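Local coordinates for protein restriction endonuclease UbaLAI (Unidentified, PDB 5O63) that probably cleaves DNA at a specific sequence as a monomeric Type IIE restriction endonuclease, with an N-terminal B3 domain that binds the cognate DNA, at residues A[27-32]-A[105-110]; A[33-38]-A[97-102]. All coordinates share one frame; numbering follows the deposited sequence.

Contact 1: residues A[27-32]-A[105-110]. With nucleotides of chain D.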
loop_
_atom_site.group_PDB
_atom_site.type_symbol
_atom_site.label_atom_id
_atom_site.label_comp_id
_atom_site.label_asym_id
_atom_site.label_seq_id
_atom_site.Cartn_x
_atom_site.Cartn_y
_atom_site.Cartn_z
ATOM N N LYS A 27 3.188 -3.050 -4.349
ATOM C CA LYS A 27 4.247 -4.009 -3.975
ATOM C C LYS A 27 3.685 -5.424 -4.058
ATOM O O LYS A 27 2.638 -5.754 -3.477
ATOM C CB LYS A 27 4.804 -3.759 -2.567
ATOM C CG LYS A 27 6.009 -4.669 -2.264
ATOM C CD LYS A 27 6.359 -4.691 -0.749
ATOM C CE LYS A 27 7.631 -5.556 -0.554
ATOM N NZ LYS A 27 7.894 -5.813 0.955
ATOM N N VAL A 28 4.389 -6.287 -4.799
ATOM C CA VAL A 28 4.155 -7.718 -4.673
ATOM C C VAL A 28 4.867 -8.189 -3.429
ATOM O O VAL A 28 6.103 -8.001 -3.283
ATOM C CB VAL A 28 4.717 -8.503 -5.916
ATOM C CG1 VAL A 28 4.457 -9.965 -5.791
ATOM C CG2 VAL A 28 4.119 -7.894 -7.231
ATOM N N LEU A 29 4.089 -8.725 -2.494
ATOM C CA LEU A 29 4.658 -9.023 -1.172
ATOM C C LEU A 29 5.692 -10.139 -1.286
ATOM O O LEU A 29 5.662 -10.949 -2.256
ATOM C CB LEU A 29 3.583 -9.457 -0.156
ATOM C CG LEU A 29 2.544 -8.329 0.081
ATOM C CD1 LEU A 29 1.740 -8.849 1.328
ATOM C CD2 LEU A 29 3.215 -6.998 0.256
ATOM N N THR A 30 6.568 -10.238 -0.280
ATOM C CA THR A 30 7.416 -11.440 -0.137
ATOM C C THR A 30 6.794 -12.317 0.944
ATOM O O THR A 30 5.956 -11.781 1.752
ATOM C CB THR A 30 8.887 -11.119 0.270
ATOM O OG1 THR A 30 8.973 -10.775 1.666
ATOM C CG2 THR A 30 9.436 -9.889 -0.529
ATOM N N PRO A 31 7.148 -13.570 1.053
ATOM C CA PRO A 31 6.446 -14.477 1.962
ATOM C C PRO A 31 6.520 -13.977 3.400
ATOM O O PRO A 31 5.519 -14.193 4.169
ATOM C CB PRO A 31 7.174 -15.819 1.785
ATOM C CG PRO A 31 7.472 -15.774 0.211
ATOM C CD PRO A 31 7.950 -14.342 0.054
ATOM N N ASN A 32 7.613 -13.319 3.780
ATOM C CA ASN A 32 7.674 -12.867 5.208
ATOM C C ASN A 32 6.685 -11.772 5.520
ATOM O O ASN A 32 6.303 -11.646 6.707
ATOM C CB ASN A 32 9.058 -12.329 5.564
ATOM C CG ASN A 32 9.365 -12.517 7.058
ATOM O OD1 ASN A 32 9.269 -13.621 7.562
ATOM N ND2 ASN A 32 9.678 -11.424 7.728
ATOM N N ASP A 105 -0.275 -17.281 -2.639
ATOM C CA ASP A 105 0.642 -16.302 -3.271
ATOM C C ASP A 105 0.559 -16.376 -4.802
ATOM O O ASP A 105 0.233 -17.450 -5.345
ATOM C CB ASP A 105 2.076 -16.562 -2.826
ATOM C CG ASP A 105 2.394 -16.018 -1.423
ATOM O OD1 ASP A 105 3.550 -16.193 -0.982
ATOM O OD2 ASP A 105 1.510 -15.338 -0.804
ATOM N N PRO A 106 0.890 -15.283 -5.510
ATOM C CA PRO A 106 1.413 -14.025 -4.962
ATOM C C PRO A 106 0.305 -13.134 -4.367
ATOM O O PRO A 106 -0.896 -13.251 -4.671
ATOM C CB PRO A 106 2.020 -13.320 -6.184
ATOM C CG PRO A 106 1.184 -13.891 -7.364
ATOM C CD PRO A 106 1.056 -15.354 -6.992
ATOM N N ARG A 107 0.770 -12.247 -3.502
ATOM C CA ARG A 107 -0.073 -11.226 -2.824
ATOM C C ARG A 107 0.379 -9.854 -3.258
ATOM O O ARG A 107 1.552 -9.665 -3.575
ATOM C CB ARG A 107 0.071 -11.347 -1.310
ATOM C CG ARG A 107 -0.571 -12.596 -0.729
ATOM C CD ARG A 107 -0.207 -12.792 0.777
ATOM N NE ARG A 107 1.262 -13.003 0.946
ATOM C CZ ARG A 107 1.968 -12.621 2.004
ATOM N NH1 ARG A 107 1.355 -12.086 3.113
ATOM N NH2 ARG A 107 3.288 -12.824 2.048
ATOM N N LEU A 108 -0.551 -8.892 -3.274
ATOM C CA LEU A 108 -0.252 -7.535 -3.710
ATOM C C LEU A 108 -0.791 -6.553 -2.648
ATOM O O LEU A 108 -1.869 -6.777 -2.128
ATOM C CB LEU A 108 -0.922 -7.256 -5.093
ATOM C CG LEU A 108 -0.627 -5.922 -5.744
ATOM C CD1 LEU A 108 0.835 -5.864 -6.255
ATOM C CD2 LEU A 108 -1.624 -5.636 -6.945
ATOM N N THR A 109 -0.047 -5.493 -2.379
ATOM C CA THR A 109 -0.622 -4.326 -1.714
ATOM C C THR A 109 -0.543 -3.127 -2.614
ATOM O O THR A 109 0.484 -2.915 -3.271
ATOM C CB THR A 109 0.088 -4.037 -0.388
ATOM O OG1 THR A 109 1.503 -3.797 -0.592
ATOM C CG2 THR A 109 -0.135 -5.164 0.574
ATOM N N ILE A 110 -1.625 -2.333 -2.655
ATOM C CA ILE A 110 -1.619 -1.069 -3.371
ATOM C C ILE A 110 -1.888 0.048 -2.373
ATOM O O ILE A 110 -2.855 -0.012 -1.636
ATOM C CB ILE A 110 -2.651 -1.014 -4.482
ATOM C CG1 ILE A 110 -2.432 -2.142 -5.493
ATOM C CG2 ILE A 110 -2.648 0.449 -5.124
ATOM C CD1 ILE A 110 -3.526 -2.194 -6.495
ATOM P P DC D 4 11.390 -13.716 2.166
ATOM O OP1 DC D 4 11.240 -14.818 1.156
ATOM O OP2 DC D 4 10.130 -12.923 2.545
ATOM O "O5'" DC D 4 11.948 -14.275 3.533
ATOM C "C5'" DC D 4 13.173 -15.145 3.482
ATOM C "C4'" DC D 4 13.556 -15.566 4.867
ATOM O "O4'" DC D 4 13.959 -14.413 5.630
ATOM C "C3'" DC D 4 12.376 -16.192 5.642
ATOM O "O3'" DC D 4 12.765 -17.518 6.038
ATOM C "C2'" DC D 4 12.220 -15.287 6.878
ATOM C "C1'" DC D 4 13.629 -14.640 6.941
ATOM N N1 DC D 4 13.608 -13.338 7.615
ATOM C C2 DC D 4 14.111 -13.242 8.929
ATOM O O2 DC D 4 14.664 -14.248 9.477
ATOM N N3 DC D 4 14.045 -12.033 9.555
ATOM C C4 DC D 4 13.467 -10.971 8.952
ATOM N N4 DC D 4 13.393 -9.826 9.666
ATOM C C5 DC D 4 12.930 -11.048 7.602
ATOM C C6 DC D 4 12.995 -12.252 6.991
ATOM P P DA D 5 11.669 -18.529 6.668
ATOM O OP1 DA D 5 12.268 -19.910 6.554
ATOM O OP2 DA D 5 10.314 -18.262 6.134
ATOM O "O5'" DA D 5 11.617 -18.115 8.206
ATOM C "C5'" DA D 5 12.794 -18.262 8.999
ATOM C "C4'" DA D 5 12.602 -17.632 10.349
ATOM O "O4'" DA D 5 12.456 -16.221 10.188
ATOM C "C3'" DA D 5 11.346 -18.046 11.095
ATOM O "O3'" DA D 5 11.689 -19.122 11.963
ATOM C "C2'" DA D 5 10.964 -16.727 11.863
ATOM C "C1'" DA D 5 12.063 -15.750 11.444
ATOM N N9 DA D 5 11.585 -14.370 11.291
ATOM C C8 DA D 5 11.006 -13.789 10.171
ATOM N N7 DA D 5 10.721 -12.524 10.340
ATOM C C5 DA D 5 11.117 -12.265 11.647
ATOM C C6 DA D 5 11.054 -11.101 12.461
ATOM N N6 DA D 5 10.550 -9.920 12.042
ATOM N N1 DA D 5 11.566 -11.191 13.726
ATOM C C2 DA D 5 12.065 -12.353 14.123
ATOM N N3 DA D 5 12.190 -13.521 13.468
ATOM C C4 DA D 5 11.712 -13.393 12.205
ATOM P P DC D 3 12.684 -8.313 -1.359
ATOM O OP1 DC D 3 12.616 -9.239 -2.562
ATOM O OP2 DC D 3 11.611 -7.280 -1.096
ATOM O "O5'" DC D 3 12.838 -9.200 -0.052
ATOM C "C5'" DC D 3 13.792 -10.218 -0.053
ATOM C "C4'" DC D 3 13.909 -10.839 1.293
ATOM O "O4'" DC D 3 14.445 -9.888 2.237
ATOM C "C3'" DC D 3 12.593 -11.305 1.903
ATOM O "O3'" DC D 3 12.489 -12.707 1.604
ATOM C "C2'" DC D 3 12.799 -11.021 3.419
ATOM C "C1'" DC D 3 14.273 -10.589 3.472
ATOM N N1 DC D 3 14.605 -9.740 4.574
ATOM C C2 DC D 3 15.486 -10.224 5.555
ATOM O O2 DC D 3 16.011 -11.353 5.388
ATOM N N3 DC D 3 15.740 -9.462 6.666
ATOM C C4 DC D 3 15.138 -8.274 6.826
ATOM N N4 DC D 3 15.461 -7.560 7.899
ATOM C C5 DC D 3 14.191 -7.754 5.836
ATOM C C6 DC D 3 13.971 -8.517 4.731
HETATM O O HOH W 1 3.690 -12.541 -3.156
HETATM O O HOH W 2 4.381 -13.609 -0.524
#
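D105 OD1 lies 4.1 Å from P31 CG and accepts from a water that in turn accepts from R107 NH2. D105 OD2 receives R107 NE in a salt bridge (2.9 Å), on its syn side and somewhat out of the carboxylate plane. Past a cis peptide bond, P106 lies alongside V28, both side chains pointing the same way, and packs on F136. R107 O accepts L29 N (2.9 Å), the donor standing 38° above the carbonyl plane, while a water joins R107 N to L29 O. A bend at chi3 (-63°) turns R107 NE back toward D105, and L29 CD1 sits over one guanidinium face, 3.7 Å above the plane and offset toward the rim; NH1 bonds L99 O and D33 O. L108 and V28 form a non-hydrogen-bonded antiparallel pair, and L108 CD1 lies 4.0 Å from V28 CG2, on the sheet face covered by helix 136-144. T109 and K27 form the next, hydrogen-bonded pair, N to O at 2.9 Å in both directions. T109 CG2 lies 3.8 Å from L29 CD2, whereas T109 OG1 is buried without a polar partner. Just beyond L29, T30 OG1 and N32 N both donate to OP2 of DC4 of chain D, an arrangement consistent with the DNA-binding N-arm leaving the pseudobarrel of a B3 domain.

Contact 2: residues A[33-38]-A[97-102]. With nucleotides of chain D; nucleotides of chain C.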
loop_
_atom_site.group_PDB
_atom_site.type_symbol
_atom_site.label_atom_id
_atom_site.label_comp_id
_atom_site.label_asym_id
_atom_site.label_seq_id
_atom_site.Cartn_x
_atom_site.Cartn_y
_atom_site.Cartn_z
ATOM N N ASP A 33 6.278 -10.980 4.528
ATOM C CA ASP A 33 5.336 -9.839 4.782
ATOM C C ASP A 33 3.996 -10.339 5.219
ATOM O O ASP A 33 3.554 -11.393 4.787
ATOM C CB ASP A 33 5.170 -9.058 3.477
ATOM C CG ASP A 33 6.356 -8.198 3.080
ATOM O OD1 ASP A 33 7.113 -7.674 3.898
ATOM O OD2 ASP A 33 6.438 -8.001 1.797
ATOM N N ASP A 34 3.282 -9.562 6.086
ATOM C CA ASP A 34 1.902 -9.879 6.414
ATOM C C ASP A 34 1.294 -8.564 7.016
ATOM O O ASP A 34 1.890 -7.519 6.882
ATOM C CB ASP A 34 1.816 -11.068 7.339
ATOM C CG ASP A 34 2.609 -10.865 8.631
ATOM O OD1 ASP A 34 2.702 -9.738 9.162
ATOM O OD2 ASP A 34 3.303 -11.845 9.038
ATOM N N SER A 35 0.125 -8.712 7.654
ATOM C CA SER A 35 -0.644 -7.518 8.085
ATOM C C SER A 35 0.006 -6.746 9.222
ATOM O O SER A 35 -0.307 -5.560 9.443
ATOM C CB SER A 35 -2.044 -7.973 8.530
ATOM O OG SER A 35 -2.652 -8.744 7.530
ATOM N N GLY A 36 0.913 -7.386 9.968
ATOM C CA GLY A 36 1.557 -6.685 11.058
ATOM C C GLY A 36 2.430 -7.507 12.037
ATOM O O GLY A 36 3.307 -6.912 12.664
ATOM N N ARG A 37 2.226 -8.816 12.101
ATOM C CA ARG A 37 3.152 -9.629 12.861
ATOM C C ARG A 37 4.579 -9.380 12.331
ATOM O O ARG A 37 5.497 -9.066 13.088
ATOM C CB ARG A 37 2.760 -11.128 12.737
ATOM C CG ARG A 37 3.373 -12.004 13.886
ATOM C CD ARG A 37 4.823 -12.379 13.608
ATOM N NE ARG A 37 5.297 -13.407 14.578
ATOM C CZ ARG A 37 5.291 -14.735 14.360
ATOM N NH1 ARG A 37 4.870 -15.223 13.181
ATOM N NH2 ARG A 37 5.694 -15.590 15.318
ATOM N N HIS A 38 4.737 -9.425 10.998
ATOM C CA HIS A 38 5.927 -8.947 10.340
ATOM C C HIS A 38 5.753 -7.649 9.564
ATOM O O HIS A 38 6.757 -6.972 9.279
ATOM C CB HIS A 38 6.414 -10.011 9.321
ATOM C CG HIS A 38 6.826 -11.274 9.978
ATOM N ND1 HIS A 38 6.855 -12.473 9.285
ATOM C CD2 HIS A 38 7.232 -11.552 11.243
ATOM C CE1 HIS A 38 7.271 -13.434 10.094
ATOM N NE2 HIS A 38 7.511 -12.905 11.290
ATOM N N GLY A 97 -6.511 -7.996 7.407
ATOM C CA GLY A 97 -6.100 -9.373 7.698
ATOM C C GLY A 97 -6.048 -10.312 6.502
ATOM O O GLY A 97 -5.464 -11.412 6.623
ATOM N N LEU A 98 -6.566 -9.900 5.350
ATOM C CA LEU A 98 -6.435 -10.740 4.152
ATOM C C LEU A 98 -4.956 -11.065 3.967
ATOM O O LEU A 98 -4.603 -12.156 3.514
ATOM C CB LEU A 98 -6.984 -10.042 2.891
ATOM C CG LEU A 98 -6.856 -10.886 1.603
ATOM C CD1 LEU A 98 -7.403 -12.327 1.768
ATOM C CD2 LEU A 98 -7.584 -10.195 0.462
ATOM N N LEU A 99 -4.072 -10.151 4.347
ATOM C CA LEU A 99 -2.637 -10.391 4.002
ATOM C C LEU A 99 -2.038 -11.525 4.842
ATOM O O LEU A 99 -0.972 -12.053 4.514
ATOM C CB LEU A 99 -1.783 -9.159 4.223
ATOM C CG LEU A 99 -2.048 -7.972 3.310
ATOM C CD1 LEU A 99 -1.071 -6.872 3.709
ATOM C CD2 LEU A 99 -1.936 -8.384 1.859
ATOM N N ASN A 100 -2.718 -11.912 5.923
ATOM C CA ASN A 100 -2.080 -12.915 6.757
ATOM C C ASN A 100 -2.106 -14.339 6.148
ATOM O O ASN A 100 -1.277 -15.199 6.523
ATOM C CB ASN A 100 -2.762 -12.888 8.133
ATOM C CG ASN A 100 -2.389 -11.662 8.893
ATOM O OD1 ASN A 100 -1.270 -11.123 8.757
ATOM N ND2 ASN A 100 -3.354 -11.148 9.701
ATOM N N GLU A 101 -3.026 -14.589 5.226
ATOM C CA GLU A 101 -3.178 -15.915 4.661
ATOM C C GLU A 101 -2.032 -16.196 3.701
ATOM O O GLU A 101 -1.907 -15.508 2.717
ATOM C CB GLU A 101 -4.533 -16.035 3.957
ATOM C CG GLU A 101 -5.696 -16.272 4.946
ATOM C CD GLU A 101 -5.807 -17.692 5.486
ATOM O OE1 GLU A 101 -5.227 -18.619 4.885
ATOM O OE2 GLU A 101 -6.509 -17.891 6.517
ATOM N N ARG A 102 -1.221 -17.211 3.986
ATOM C CA ARG A 102 0.038 -17.432 3.245
ATOM C C ARG A 102 -0.021 -18.438 2.072
ATOM O O ARG A 102 0.975 -18.572 1.361
ATOM C CB ARG A 102 1.131 -17.924 4.227
ATOM C CG ARG A 102 1.568 -16.894 5.264
ATOM C CD ARG A 102 2.051 -15.584 4.560
ATOM N NE ARG A 102 3.096 -14.838 5.288
ATOM C CZ ARG A 102 3.022 -14.395 6.565
ATOM N NH1 ARG A 102 1.903 -14.619 7.367
ATOM N NH2 ARG A 102 4.091 -13.760 7.067
ATOM P P DG D 6 10.595 -20.023 12.720
ATOM O OP1 DG D 6 11.314 -21.281 13.036
ATOM O OP2 DG D 6 9.294 -20.012 12.017
ATOM O "O5'" DG D 6 10.351 -19.195 14.082
ATOM C "C5'" DG D 6 11.347 -19.072 15.051
ATOM C "C4'" DG D 6 10.812 -18.253 16.215
ATOM O "O4'" DG D 6 10.777 -16.853 15.787
ATOM C "C3'" DG D 6 9.378 -18.601 16.633
ATOM O "O3'" DG D 6 9.283 -18.456 18.021
ATOM C "C2'" DG D 6 8.581 -17.418 16.027
ATOM C "C1'" DG D 6 9.590 -16.298 16.206
ATOM N N9 DG D 6 9.253 -15.148 15.409
ATOM C C8 DG D 6 8.711 -15.118 14.120
ATOM N N7 DG D 6 8.414 -13.890 13.714
ATOM C C5 DG D 6 8.776 -13.078 14.799
ATOM C C6 DG D 6 8.614 -11.689 14.985
ATOM O O6 DG D 6 8.132 -10.841 14.171
ATOM N N1 DG D 6 9.071 -11.256 16.219
ATOM C C2 DG D 6 9.627 -12.095 17.183
ATOM N N2 DG D 6 10.025 -11.509 18.311
ATOM N N3 DG D 6 9.749 -13.424 17.037
ATOM C C4 DG D 6 9.289 -13.847 15.848
ATOM P P DG D 7 8.654 -19.598 18.976
ATOM O OP1 DG D 7 9.475 -20.715 19.085
ATOM O OP2 DG D 7 7.217 -19.651 18.631
ATOM O "O5'" DG D 7 8.647 -18.806 20.346
ATOM C "C5'" DG D 7 9.884 -18.370 20.941
ATOM C "C4'" DG D 7 9.602 -17.145 21.813
ATOM O "O4'" DG D 7 9.352 -15.974 20.954
ATOM C "C3'" DG D 7 8.390 -17.259 22.716
ATOM O "O3'" DG D 7 8.704 -16.643 23.934
ATOM C "C2'" DG D 7 7.294 -16.457 21.950
ATOM C "C1'" DG D 7 8.132 -15.360 21.324
ATOM N N9 DG D 7 7.553 -14.846 20.121
ATOM C C8 DG D 7 7.248 -15.567 18.988
ATOM N N7 DG D 7 6.716 -14.812 18.046
ATOM C C5 DG D 7 6.711 -13.540 18.584
ATOM C C6 DG D 7 6.258 -12.301 18.010
ATOM O O6 DG D 7 5.769 -12.093 16.877
ATOM N N1 DG D 7 6.413 -11.242 18.905
ATOM C C2 DG D 7 6.979 -11.355 20.173
ATOM N N2 DG D 7 7.040 -10.214 20.941
ATOM N N3 DG D 7 7.428 -12.502 20.678
ATOM C C4 DG D 7 7.219 -13.543 19.855
ATOM P P DC C 3 2.498 -2.075 15.932
ATOM O OP1 DC C 3 2.595 -0.609 16.249
ATOM O OP2 DC C 3 3.097 -2.517 14.664
ATOM O "O5'" DC C 3 3.308 -2.794 17.104
ATOM C "C5'" DC C 3 2.994 -2.392 18.486
ATOM C "C4'" DC C 3 3.749 -3.301 19.447
ATOM O "O4'" DC C 3 3.345 -4.654 19.226
ATOM C "C3'" DC C 3 5.236 -3.364 19.314
ATOM O "O3'" DC C 3 5.854 -2.256 19.928
ATOM C "C2'" DC C 3 5.571 -4.643 20.090
ATOM C "C1'" DC C 3 4.410 -5.512 19.700
ATOM N N1 DC C 3 4.699 -6.505 18.628
ATOM C C2 DC C 3 5.299 -7.688 18.997
ATOM O O2 DC C 3 5.686 -7.811 20.163
ATOM N N3 DC C 3 5.427 -8.655 18.083
ATOM C C4 DC C 3 5.060 -8.445 16.779
ATOM N N4 DC C 3 5.213 -9.455 15.923
ATOM C C5 DC C 3 4.450 -7.215 16.352
ATOM C C6 DC C 3 4.268 -6.277 17.340
HETATM O O HOH W 3 -0.213 -10.217 11.222
#
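D34 chi1 (57°) sets CG between its backbone N and carbonyl carbon, and in R102 chi2 (-56°) folds CD back; the carboxylate and the guanidinium meet across the contact. R102 NH2 reaches D34 OD2 at 2.9 Å in a salt bridge, but the fit is not flat: the two planes stand 84° apart, and OD2 is met on its anti side. R102 has a second hold, since NE donates to P31 O. The other carboxylate oxygen serves the loop itself. D34 OD1 accepts G36 N at 3.1 Å, which makes an Asx turn, and H38 N at 2.8 Å on its syn lone pair; G39 N is a further donor. An alanine in place of D34 would probably leave R102 NH2 without its charged mate and the amides of G36, H38 and G39 without this acceptor, freeing the turn to shift. This loop is consistent with the N-arm of a B3 domain, and the turn probably positions R37 and H38, whose side chains bond to bases. R37 donates NE to O6 (2.7 Å) and NH2 to N7 of DG7 of chain D, with N7 of DG6 of chain D over the centre of its guanidinium face. H38 NE2 donates to N7 of DG6 of chain D at 2.8 Å, the base lying at the ring edge, while H38 ND1 donates to N32 O. Nearer the 3-10 turn of residues 97-100, N100 OD1 accepts S35 N at 3.0 Å. A water carries this amide oxygen onward to R37 N.

How the contacts relate
Running from the N terminus, strand 19-28 runs into segment 27-32, the first half of contact 1, and the chain passes directly into 33-38, the first half of contact 2. Strands 40-41, 62-70, 75-84 and 89-93 follow before 97-102 returns to close contact 2; 105-110 then closes contact 1 on entering strand 108-116. Contact 2 is therefore nested inside the loop of contact 1, with centres about 10 Å apart. Besides the arginine bonds that cross between them, side chains of the two meet directly, T109 CG2 lying 3.7 Å from L99 CD1. Together they tie the DNA-facing loop to strand 19-28, which it leaves, and to the connection before strand 108-116.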